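Glucose-binding protein (Thermus thermophilus HB27, PDB 2B3F) binds galactose or glucose between its lobes and is probably the solute-binding component of a sugar transport system. Local coordinates at residues L3-W8 / V31-A36; H171-V176 / R203-F208; P115-R120 / K312-A317; M69-T74 / D103-K108. All blocks are in the same frame, centred on the assembly; numbering follows the deposited sequence.

Contacts 2 and 3 are fully buried, whereas contacts 1 and 4 are partly buried and include residues that reach the surface. Contacts 1, 3 and 4 all reach the same mixed sheet; contact 2 lies on the far side of the chain's centre from contact 1, their centres about 37 Å apart. Chemistry follows position: contact 1 is a ladder of backbone hydrogen bonds, contact 3 joins backbone pairing to a lysine-histidine bond, and contacts 2 and 4 rest on carbon and ring packing between the segments. Contacts 1 and 3 both touch the galactose, their centres about 20 Å apart. Contacts 3 and 4 meet directly, P115 CD lying 3.9 Å from I105 CD1.

Contact 1 (L3-W8 / V31-A36); sequences LEIFSW and VEVINA. With GAL (beta-D-galactopyranose), chain G.
Strands 3-7 and 32-36 run parallel, 4.7 Å apart at closest approach with a 20° twist between them. Five backbone bonds knit them: L3 N to E32 O, I34 N to L3 O, I5 N to I34 O, A36 N to I5 O, and S7 N to A36 O. The I5 N to I34 O bond is the straightest (172° at H), whereas S7 N to A36 O is stretched to 3.3 Å, with the donor above the carbonyl plane. Helix 15-27 links the two strands, making a beta-alpha-beta unit, and it packs on the face bearing L3, I5, V33 and N35. There I5 CD1 crosses V33 CG1 obliquely at 3.7 Å. On the other face E4 CG lies 4.1 Å from A36 CB, and the E4 carboxylate runs on to a salt bridge with R53. A water ties the strand ends together: it donates to I5 O (2.9 Å) and to N35 OD1 (2.7 Å), and accepts from S7 OG, which is also bonded to W9 N. Beyond the strand, W8 CG takes the crowded position between backbone N and carbonyl carbon (chi1 63°). Its NE1 donates to galactose O5 at 3.3 Å, although O4 is nearer that nitrogen, at 3.0 Å.

Contact 2 (H171-V176 / R203-F208); sequences HLWESV and RAWEVF
E174 OE2 is gripped by two hydrogen bonds, from the hydroxyls of S121 and S345, while OE1 of the same carboxylate is bonded to V347 N and more weakly to L346 N. One turn earlier on the same flank, H171 ND1 is bonded to H348 NE2, so H171 is a second-shell residue for H348, whose ND1 meets the galactose. The flank facing segment 203-208 is apolar by contrast, and W173 carries most of it. With CG anti to the backbone N (chi1 -177°), its indole reaches between W205 and F208. NE1 of W173 sits over the centre of the W205 ring, 3.2 Å above the ring plane, and 3.3 Å from W205 CE2. The two indole planes are inclined at 39° to each other. Against F208 the geometry is clear: the indole turns its edge to the phenyl face, planes at 81°, with W173 CD1 3.7 Å from F208 CG. W173 CB adds a CH-pi contact over that face, 4.1 Å from the ring centroid. L172 CG lies at the edge of the phenyl, in its plane, and L172 CD2 comes to 3.6 Å from F208 CE1. Farther along the helix V176 CG1 lies 3.4 Å from A204 O and 3.9 Å from V207 CG1. M364 of helix 354-370 touches all three aromatic residues. The helix axes pass 9.4 Å apart, and what fills the steep crossing is an aromatic cluster, W173-W205-F208, in the core between two helices of a periplasmic binding protein lobe.

Contact 3 (P115-R120 / K312-A317); sequences PVNIHR and KGSIAA. With GAL (beta-D-galactopyranose), chain G.
K312 NZ donates to galactose O3 at 2.9 Å and also to H119 NE2 at 2.8 Å, so one ammonium bridges sugar and imidazole. The two segments, far apart in sequence and side by side at the sugar, are consistent with part of the hinge region of a two-lobed periplasmic binding protein. The lysine arrives by a chain bent at chi2 and chi4, crossing the histidine at about a right angle. NZ lies close to the imidazole plane (18° out), as expected for a donor to the NE2 nitrogen. On the other side of the ring ND1 is hydrogen-bonded to D243 OD1, which probably favours the tautomer with its proton on ND1 and leaves NE2 as acceptor. S314 CB lies 3.3 Å above the centre of one ring face in a CH-pi contact and, with the bonds at NE2 and ND1, probably helps to hold the tilt of the imidazole. An alanine at H119 would remove both the acceptor and the ring under S314, and would probably leave K312 NZ less firmly directed at O3. Further out, I118 and I315 form a single antiparallel hydrogen-bonded pair: I118 N to I315 O at 2.8 Å and I315 N to I118 O at 3.0 Å. G313, with phi 102°, turns the chain from the end of helix 302-312 into that pair. N117 OD1 is bonded to D278 N, positioning a residue that itself binds the sugar. N117 ND2 reaches S314 OG only weakly (135° at H), and that hydroxyl is also bonded to N309 OD1. At the far end P115 CB touches A317 CB at 3.9 Å.

Contact 4 (M69-T74 / D103-K108); sequences MELIGT and DLISYK
I72 does most of the touching, and both of its branches leave CB toward segment 103-108. With chi1 at -62°, CG2 stands anti to the backbone N and CG1 anti to the carbonyl carbon. CG2 sits over the centre of the Y107 ring, 3.5 Å above its plane, in a CH-pi contact only 11° off the ring normal. CG1 comes no nearer than 4.2 Å to L104 O. Its tip, CD1, turns to Y107 CB at 3.6 Å and lies 4.4 Å from both I105 O and S106 O, the backbone of the bend where helix 99-105 passes into strand 106-107. That short strand pairs antiparallel with strand 110-115, so the contact sets helix 69-76 against the start of a beta hairpin. K108, at the turn of the hairpin, covers the opposite ring face with CG, 3.6 Å above the plane and offset toward the rim, so the phenol is sandwiched between aliphatic groups. An alanine at Y107 would strip away the ring and would probably leave I72 CG2 and K108 CG without their shared partner, loosening the helix against the hairpin. One residue before I72, L71 CD2 rests 4.1 Å from I105 CA and 4.3 Å from I105 CG2.

Contact 1 (L3-W8 / V31-A36)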
# COMPACT_ATOMS: atom_id res chain seq x y z
N LEU A 3 -16.20 17.28 12.25
CA LEU A 3 -15.10 16.93 11.36
C LEU A 3 -15.41 15.56 10.77
O LEU A 3 -15.57 14.60 11.50
CB LEU A 3 -13.78 16.86 12.10
CG LEU A 3 -12.62 16.33 11.25
CD1 LEU A 3 -12.18 17.31 10.17
CD2 LEU A 3 -11.45 15.94 12.15
N GLU A 4 -15.48 15.51 9.44
CA GLU A 4 -15.79 14.27 8.72
C GLU A 4 -14.52 13.77 8.03
O GLU A 4 -14.02 14.39 7.11
CB GLU A 4 -16.89 14.51 7.70
CG GLU A 4 -17.29 13.23 6.99
CD GLU A 4 -18.31 13.46 5.91
OE1 GLU A 4 -18.27 14.52 5.26
OE2 GLU A 4 -19.14 12.54 5.69
N ILE A 5 -14.04 12.62 8.50
CA ILE A 5 -12.80 12.01 8.02
C ILE A 5 -13.18 10.81 7.18
O ILE A 5 -13.80 9.89 7.68
CB ILE A 5 -11.94 11.50 9.17
CG1 ILE A 5 -11.53 12.65 10.13
CG2 ILE A 5 -10.68 10.83 8.64
CD1 ILE A 5 -10.99 12.16 11.43
N PHE A 6 -12.75 10.83 5.92
CA PHE A 6 -13.09 9.80 4.94
C PHE A 6 -11.87 8.89 4.74
O PHE A 6 -10.76 9.36 4.52
CB PHE A 6 -13.54 10.49 3.66
CG PHE A 6 -14.08 9.56 2.58
CD1 PHE A 6 -15.45 9.52 2.33
CD2 PHE A 6 -13.23 8.81 1.79
CE1 PHE A 6 -15.97 8.68 1.32
CE2 PHE A 6 -13.75 7.99 0.76
CZ PHE A 6 -15.12 7.95 0.55
N SER A 7 -12.06 7.58 4.83
CA SER A 7 -10.96 6.63 4.69
C SER A 7 -11.53 5.24 4.39
O SER A 7 -12.75 5.06 4.35
CB SER A 7 -10.11 6.56 5.98
OG SER A 7 -10.72 5.75 6.99
N TRP A 8 -10.63 4.29 4.21
CA TRP A 8 -11.04 2.88 4.14
C TRP A 8 -10.56 2.06 5.32
O TRP A 8 -10.46 0.81 5.24
CB TRP A 8 -10.68 2.26 2.79
CG TRP A 8 -9.28 2.15 2.38
CD1 TRP A 8 -8.43 1.09 2.58
CD2 TRP A 8 -8.55 3.07 1.56
NE1 TRP A 8 -7.22 1.30 1.96
CE2 TRP A 8 -7.28 2.52 1.32
CE3 TRP A 8 -8.86 4.32 1.01
CZ2 TRP A 8 -6.31 3.18 0.55
CZ3 TRP A 8 -7.91 4.97 0.26
CH2 TRP A 8 -6.65 4.40 0.04
N VAL A 31 -15.30 19.21 19.07
CA VAL A 31 -15.59 18.66 17.73
C VAL A 31 -16.19 17.26 17.78
O VAL A 31 -15.63 16.37 18.41
CB VAL A 31 -14.30 18.60 16.86
CG1 VAL A 31 -14.66 18.18 15.43
CG2 VAL A 31 -13.58 19.94 16.85
N GLU A 32 -17.33 17.08 17.11
CA GLU A 32 -17.88 15.75 16.87
C GLU A 32 -17.23 15.19 15.60
O GLU A 32 -17.36 15.77 14.52
CB GLU A 32 -19.40 15.78 16.71
CG GLU A 32 -20.02 14.44 16.26
CD GLU A 32 -20.51 13.56 17.42
OE1 GLU A 32 -21.24 14.08 18.31
OE2 GLU A 32 -20.17 12.34 17.43
N VAL A 33 -16.53 14.08 15.75
CA VAL A 33 -15.77 13.47 14.66
C VAL A 33 -16.57 12.35 14.02
O VAL A 33 -16.96 11.38 14.70
CB VAL A 33 -14.43 12.92 15.15
CG1 VAL A 33 -13.64 12.31 13.98
CG2 VAL A 33 -13.62 14.03 15.83
N ILE A 34 -16.86 12.52 12.73
CA ILE A 34 -17.56 11.53 11.93
C ILE A 34 -16.50 10.67 11.24
O ILE A 34 -15.75 11.15 10.41
CB ILE A 34 -18.51 12.17 10.90
CG1 ILE A 34 -19.57 13.01 11.61
CG2 ILE A 34 -19.23 11.12 10.08
CD1 ILE A 34 -19.29 14.43 11.66
N ASN A 35 -16.43 9.40 11.64
CA ASN A 35 -15.48 8.45 11.09
C ASN A 35 -16.16 7.78 9.90
O ASN A 35 -16.84 6.78 10.04
CB ASN A 35 -15.07 7.44 12.15
CG ASN A 35 -13.97 6.49 11.66
OD1 ASN A 35 -13.54 6.59 10.52
ND2 ASN A 35 -13.51 5.60 12.53
N ALA A 36 -15.96 8.38 8.73
CA ALA A 36 -16.66 7.98 7.50
C ALA A 36 -15.83 6.98 6.71
O ALA A 36 -15.19 7.34 5.73
CB ALA A 36 -16.96 9.19 6.66
C1 GAL G . -3.52 0.42 1.18
C2 GAL G . -3.47 1.52 2.25
C3 GAL G . -3.22 0.95 3.64
C4 GAL G . -4.19 -0.18 3.96
C5 GAL G . -4.22 -1.16 2.76
C6 GAL G . -5.18 -2.35 2.94
O1 GAL G . -3.82 0.95 -0.08
O2 GAL G . -2.48 2.49 1.88
O3 GAL G . -3.34 1.98 4.62
O4 GAL G . -5.44 0.40 4.22
O5 GAL G . -4.54 -0.51 1.56
O6 GAL G . -6.51 -1.93 2.83
O HOH W 1 -12.52 7.36 8.15

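Contact 2 (H171-V176 / R203-F208)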
# COMPACT_ATOMS: atom_id res chain seq x y z
N HIS A 171 -1.27 -6.87 -6.22
CA HIS A 171 -0.26 -6.65 -5.20
C HIS A 171 0.89 -7.64 -5.32
O HIS A 171 2.04 -7.26 -5.31
CB HIS A 171 -0.87 -6.73 -3.80
CG HIS A 171 0.07 -6.24 -2.74
ND1 HIS A 171 -0.06 -4.99 -2.16
CD2 HIS A 171 1.17 -6.81 -2.21
CE1 HIS A 171 0.93 -4.83 -1.30
NE2 HIS A 171 1.68 -5.92 -1.30
N LEU A 172 0.55 -8.92 -5.45
CA LEU A 172 1.55 -9.94 -5.71
C LEU A 172 2.33 -9.64 -7.00
O LEU A 172 3.56 -9.73 -7.02
CB LEU A 172 0.86 -11.28 -5.85
CG LEU A 172 1.72 -12.44 -6.27
CD1 LEU A 172 2.84 -12.71 -5.26
CD2 LEU A 172 0.76 -13.65 -6.41
N TRP A 173 1.62 -9.26 -8.05
CA TRP A 173 2.23 -8.96 -9.34
C TRP A 173 3.30 -7.87 -9.23
O TRP A 173 4.36 -8.00 -9.81
CB TRP A 173 1.19 -8.54 -10.38
CG TRP A 173 1.77 -8.30 -11.75
CD1 TRP A 173 1.93 -9.22 -12.76
CD2 TRP A 173 2.27 -7.05 -12.28
NE1 TRP A 173 2.50 -8.63 -13.86
CE2 TRP A 173 2.71 -7.30 -13.61
CE3 TRP A 173 2.39 -5.75 -11.77
CZ2 TRP A 173 3.25 -6.30 -14.42
CZ3 TRP A 173 2.92 -4.76 -12.57
CH2 TRP A 173 3.36 -5.04 -13.89
N GLU A 174 3.06 -6.81 -8.46
CA GLU A 174 4.06 -5.72 -8.43
C GLU A 174 5.36 -6.18 -7.77
O GLU A 174 6.44 -5.73 -8.15
CB GLU A 174 3.53 -4.40 -7.86
CG GLU A 174 3.14 -4.35 -6.41
CD GLU A 174 2.59 -2.97 -6.02
OE1 GLU A 174 2.21 -2.19 -6.93
OE2 GLU A 174 2.52 -2.69 -4.81
N SER A 175 5.27 -7.09 -6.81
CA SER A 175 6.50 -7.71 -6.25
C SER A 175 7.22 -8.56 -7.30
O SER A 175 8.44 -8.47 -7.46
CB SER A 175 6.20 -8.57 -5.03
OG SER A 175 6.22 -7.80 -3.83
N VAL A 176 6.47 -9.40 -8.00
CA VAL A 176 7.05 -10.22 -9.06
C VAL A 176 7.71 -9.35 -10.13
O VAL A 176 8.85 -9.60 -10.52
CB VAL A 176 5.99 -11.18 -9.69
CG1 VAL A 176 6.55 -11.87 -10.94
CG2 VAL A 176 5.51 -12.19 -8.67
N ARG A 203 8.05 -11.01 -19.38
CA ARG A 203 8.55 -12.01 -18.45
C ARG A 203 7.96 -11.91 -17.01
O ARG A 203 7.83 -12.92 -16.31
CB ARG A 203 10.09 -11.95 -18.38
CG ARG A 203 10.67 -13.12 -17.63
CD ARG A 203 12.19 -13.19 -17.63
NE ARG A 203 12.58 -13.93 -16.43
CZ ARG A 203 13.30 -13.45 -15.41
NH1 ARG A 203 13.82 -12.21 -15.42
NH2 ARG A 203 13.53 -14.23 -14.36
N ALA A 204 7.61 -10.70 -16.58
CA ALA A 204 6.99 -10.53 -15.28
C ALA A 204 5.74 -11.39 -15.19
O ALA A 204 5.48 -12.02 -14.17
CB ALA A 204 6.65 -9.05 -15.05
N TRP A 205 4.97 -11.43 -16.27
CA TRP A 205 3.74 -12.21 -16.29
C TRP A 205 4.00 -13.72 -16.35
O TRP A 205 3.23 -14.49 -15.77
CB TRP A 205 2.85 -11.78 -17.46
CG TRP A 205 2.35 -10.37 -17.38
CD1 TRP A 205 2.86 -9.27 -18.02
CD2 TRP A 205 1.21 -9.91 -16.66
NE1 TRP A 205 2.12 -8.16 -17.72
CE2 TRP A 205 1.10 -8.51 -16.88
CE3 TRP A 205 0.28 -10.53 -15.84
CZ2 TRP A 205 0.10 -7.74 -16.31
CZ3 TRP A 205 -0.72 -9.76 -15.25
CH2 TRP A 205 -0.80 -8.38 -15.50
N GLU A 206 5.07 -14.13 -17.02
CA GLU A 206 5.48 -15.55 -17.04
C GLU A 206 5.80 -16.04 -15.64
O GLU A 206 5.30 -17.09 -15.21
CB GLU A 206 6.72 -15.75 -17.92
CG GLU A 206 7.09 -17.21 -18.30
CD GLU A 206 7.76 -18.09 -17.20
OE1 GLU A 206 8.63 -17.61 -16.41
OE2 GLU A 206 7.43 -19.32 -17.17
N VAL A 207 6.65 -15.29 -14.93
CA VAL A 207 7.01 -15.68 -13.59
C VAL A 207 5.75 -15.63 -12.71
O VAL A 207 5.48 -16.53 -11.95
CB VAL A 207 8.13 -14.81 -13.00
CG1 VAL A 207 8.41 -15.21 -11.55
CG2 VAL A 207 9.40 -14.92 -13.88
N PHE A 208 4.96 -14.57 -12.85
CA PHE A 208 3.71 -14.41 -12.07
C PHE A 208 2.77 -15.61 -12.21
O PHE A 208 2.23 -16.12 -11.22
CB PHE A 208 3.02 -13.11 -12.50
CG PHE A 208 1.74 -12.83 -11.77
CD1 PHE A 208 1.74 -12.58 -10.41
CD2 PHE A 208 0.53 -12.78 -12.46
CE1 PHE A 208 0.55 -12.32 -9.75
CE2 PHE A 208 -0.65 -12.52 -11.80
CZ PHE A 208 -0.64 -12.29 -10.44

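Contact 3 (P115-R120 / K312-A317)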
# COMPACT_ATOMS: atom_id res chain seq x y z
N PRO A 115 1.52 13.49 4.49
CA PRO A 115 1.75 12.06 4.74
C PRO A 115 1.69 11.69 6.21
O PRO A 115 2.25 12.40 7.05
CB PRO A 115 3.15 11.80 4.18
CG PRO A 115 3.55 13.06 3.48
CD PRO A 115 2.74 14.17 4.00
N VAL A 116 1.00 10.59 6.53
CA VAL A 116 0.91 10.12 7.90
C VAL A 116 1.82 8.94 8.19
O VAL A 116 2.11 8.64 9.34
CB VAL A 116 -0.54 9.82 8.31
CG1 VAL A 116 -1.12 8.63 7.56
CG2 VAL A 116 -0.64 9.58 9.84
N ASN A 117 2.27 8.25 7.14
CA ASN A 117 3.01 7.03 7.29
C ASN A 117 3.81 6.67 6.04
O ASN A 117 3.78 7.39 5.02
CB ASN A 117 2.04 5.87 7.64
CG ASN A 117 1.09 5.51 6.50
OD1 ASN A 117 1.21 6.01 5.40
ND2 ASN A 117 0.13 4.62 6.79
N ILE A 118 4.52 5.58 6.16
CA ILE A 118 5.11 4.86 5.04
C ILE A 118 4.76 3.38 5.24
O ILE A 118 5.05 2.79 6.27
CB ILE A 118 6.66 5.00 5.00
CG1 ILE A 118 7.08 6.47 4.82
CG2 ILE A 118 7.25 4.14 3.91
CD1 ILE A 118 6.79 7.09 3.49
N HIS A 119 4.09 2.79 4.24
CA HIS A 119 3.95 1.34 4.18
C HIS A 119 4.90 0.78 3.11
O HIS A 119 5.28 1.46 2.15
CB HIS A 119 2.50 0.91 3.83
CG HIS A 119 1.56 0.78 5.00
ND1 HIS A 119 1.70 -0.16 5.99
CD2 HIS A 119 0.40 1.43 5.26
CE1 HIS A 119 0.68 -0.07 6.83
NE2 HIS A 119 -0.13 0.89 6.41
N ARG A 120 5.24 -0.49 3.29
CA ARG A 120 6.03 -1.26 2.34
C ARG A 120 5.12 -2.31 1.69
O ARG A 120 4.41 -3.04 2.39
CB ARG A 120 7.14 -1.99 3.07
CG ARG A 120 8.11 -2.66 2.13
CD ARG A 120 9.30 -3.19 2.88
NE ARG A 120 10.31 -3.70 1.98
CZ ARG A 120 11.50 -4.11 2.38
NH1 ARG A 120 11.82 -4.08 3.65
NH2 ARG A 120 12.39 -4.54 1.50
N LYS A 312 -0.64 0.33 13.38
CA LYS A 312 -0.97 0.11 11.96
C LYS A 312 -0.08 -0.90 11.24
O LYS A 312 -0.55 -1.56 10.30
CB LYS A 312 -0.87 1.45 11.23
CG LYS A 312 -1.41 1.48 9.80
CD LYS A 312 -2.89 1.39 9.69
CE LYS A 312 -3.35 1.85 8.31
NZ LYS A 312 -2.81 0.94 7.25
N GLY A 313 1.19 -0.96 11.59
CA GLY A 313 2.17 -1.81 10.91
C GLY A 313 3.07 -1.03 9.95
O GLY A 313 4.09 -1.53 9.51
N SER A 314 2.65 0.18 9.62
CA SER A 314 3.46 1.13 8.86
C SER A 314 4.46 1.77 9.81
O SER A 314 4.36 1.64 11.03
CB SER A 314 2.58 2.24 8.28
OG SER A 314 1.57 2.67 9.18
N ILE A 315 5.41 2.49 9.22
CA ILE A 315 6.32 3.34 9.98
C ILE A 315 5.89 4.80 9.77
O ILE A 315 5.09 5.12 8.89
CB ILE A 315 7.79 3.08 9.58
CG1 ILE A 315 8.05 3.52 8.13
CG2 ILE A 315 8.15 1.61 9.82
CD1 ILE A 315 9.46 3.28 7.59
N ALA A 316 6.43 5.70 10.61
CA ALA A 316 6.13 7.10 10.46
C ALA A 316 6.79 7.66 9.19
O ALA A 316 7.85 7.19 8.79
CB ALA A 316 6.64 7.88 11.68
N ALA A 317 6.14 8.65 8.60
CA ALA A 317 6.74 9.43 7.50
C ALA A 317 7.76 10.45 8.05
O ALA A 317 8.74 10.77 7.38
CB ALA A 317 5.68 10.14 6.70
C1 GAL G . -3.52 0.42 1.18
C2 GAL G . -3.47 1.52 2.25
C3 GAL G . -3.22 0.95 3.64
C4 GAL G . -4.19 -0.18 3.96
C5 GAL G . -4.22 -1.16 2.76
C6 GAL G . -5.18 -2.35 2.94
O1 GAL G . -3.82 0.95 -0.08
O2 GAL G . -2.48 2.49 1.88
O3 GAL G . -3.34 1.98 4.62
O4 GAL G . -5.44 0.40 4.22
O5 GAL G . -4.54 -0.51 1.56
O6 GAL G . -6.51 -1.93 2.83

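Contact 4 (M69-T74 / D103-K108)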
# COMPACT_ATOMS: atom_id res chain seq x y z
N MET A 69 1.04 9.69 -7.87
CA MET A 69 0.18 9.91 -9.02
C MET A 69 -1.29 9.72 -8.72
O MET A 69 -2.10 10.33 -9.38
CB MET A 69 0.60 9.04 -10.19
CG MET A 69 1.93 9.46 -10.76
SD MET A 69 1.90 11.18 -11.34
CE MET A 69 3.63 11.44 -11.70
N GLU A 70 -1.64 8.91 -7.73
CA GLU A 70 -3.05 8.78 -7.34
C GLU A 70 -3.60 10.14 -6.92
O GLU A 70 -4.65 10.57 -7.38
CB GLU A 70 -3.22 7.75 -6.22
CG GLU A 70 -4.63 7.64 -5.64
CD GLU A 70 -4.72 6.65 -4.50
OE1 GLU A 70 -4.24 5.51 -4.76
OE2 GLU A 70 -5.24 7.00 -3.36
N LEU A 71 -2.89 10.78 -5.99
CA LEU A 71 -3.27 12.12 -5.52
C LEU A 71 -3.30 13.12 -6.67
O LEU A 71 -4.28 13.84 -6.87
CB LEU A 71 -2.24 12.59 -4.49
CG LEU A 71 -2.26 14.04 -4.01
CD1 LEU A 71 -3.52 14.36 -3.23
CD2 LEU A 71 -1.02 14.26 -3.17
N ILE A 72 -2.20 13.19 -7.40
CA ILE A 72 -2.02 14.26 -8.38
C ILE A 72 -3.01 14.14 -9.54
O ILE A 72 -3.67 15.10 -9.91
CB ILE A 72 -0.57 14.32 -8.90
CG1 ILE A 72 0.42 14.62 -7.76
CG2 ILE A 72 -0.42 15.36 -10.00
CD1 ILE A 72 0.06 15.77 -6.85
N GLY A 73 -3.14 12.93 -10.08
CA GLY A 73 -3.86 12.72 -11.33
C GLY A 73 -5.36 12.73 -11.20
O GLY A 73 -6.06 12.66 -12.23
N THR A 74 -5.88 12.79 -9.98
CA THR A 74 -7.34 12.82 -9.79
C THR A 74 -7.83 14.18 -9.28
O THR A 74 -8.25 15.00 -10.10
CB THR A 74 -7.82 11.64 -8.96
OG1 THR A 74 -7.38 10.42 -9.61
CG2 THR A 74 -9.34 11.62 -8.86
N ASP A 103 8.48 15.31 -2.78
CA ASP A 103 8.32 15.31 -4.22
C ASP A 103 7.03 14.63 -4.67
O ASP A 103 6.37 15.13 -5.56
CB ASP A 103 9.52 14.65 -4.90
CG ASP A 103 10.81 15.47 -4.78
OD1 ASP A 103 10.77 16.70 -4.50
OD2 ASP A 103 11.88 14.87 -4.99
N LEU A 104 6.65 13.52 -4.03
CA LEU A 104 5.43 12.78 -4.43
C LEU A 104 4.14 13.53 -4.19
O LEU A 104 3.13 13.24 -4.82
CB LEU A 104 5.31 11.47 -3.64
CG LEU A 104 6.22 10.32 -3.98
CD1 LEU A 104 5.94 9.19 -3.03
CD2 LEU A 104 6.02 9.86 -5.43
N ILE A 105 4.16 14.46 -3.24
CA ILE A 105 2.95 15.22 -2.88
C ILE A 105 2.94 16.64 -3.48
O ILE A 105 1.99 17.40 -3.25
CB ILE A 105 2.75 15.28 -1.33
CG1 ILE A 105 3.98 15.91 -0.63
CG2 ILE A 105 2.55 13.89 -0.78
CD1 ILE A 105 3.84 16.11 0.85
N SER A 106 3.96 16.95 -4.27
CA SER A 106 4.18 18.28 -4.84
C SER A 106 3.89 18.27 -6.33
O SER A 106 4.21 17.31 -7.02
CB SER A 106 5.64 18.70 -4.61
OG SER A 106 5.90 18.91 -3.23
N TYR A 107 3.28 19.34 -6.83
CA TYR A 107 2.92 19.43 -8.25
C TYR A 107 2.60 20.87 -8.63
O TYR A 107 1.81 21.54 -7.96
CB TYR A 107 1.70 18.55 -8.53
CG TYR A 107 1.25 18.49 -9.98
CD1 TYR A 107 2.04 17.86 -10.94
CD2 TYR A 107 0.02 19.02 -10.37
CE1 TYR A 107 1.63 17.78 -12.26
CE2 TYR A 107 -0.40 18.94 -11.70
CZ TYR A 107 0.42 18.31 -12.64
OH TYR A 107 0.04 18.22 -13.97
N LYS A 108 3.19 21.32 -9.73
CA LYS A 108 2.92 22.66 -10.26
C LYS A 108 3.00 23.77 -9.20
O LYS A 108 2.16 24.66 -9.15
CB LYS A 108 1.59 22.69 -11.00
CG LYS A 108 1.64 21.90 -12.29
CD LYS A 108 0.62 22.36 -13.30
CE LYS A 108 0.73 21.60 -14.63
NZ LYS A 108 2.15 21.48 -15.15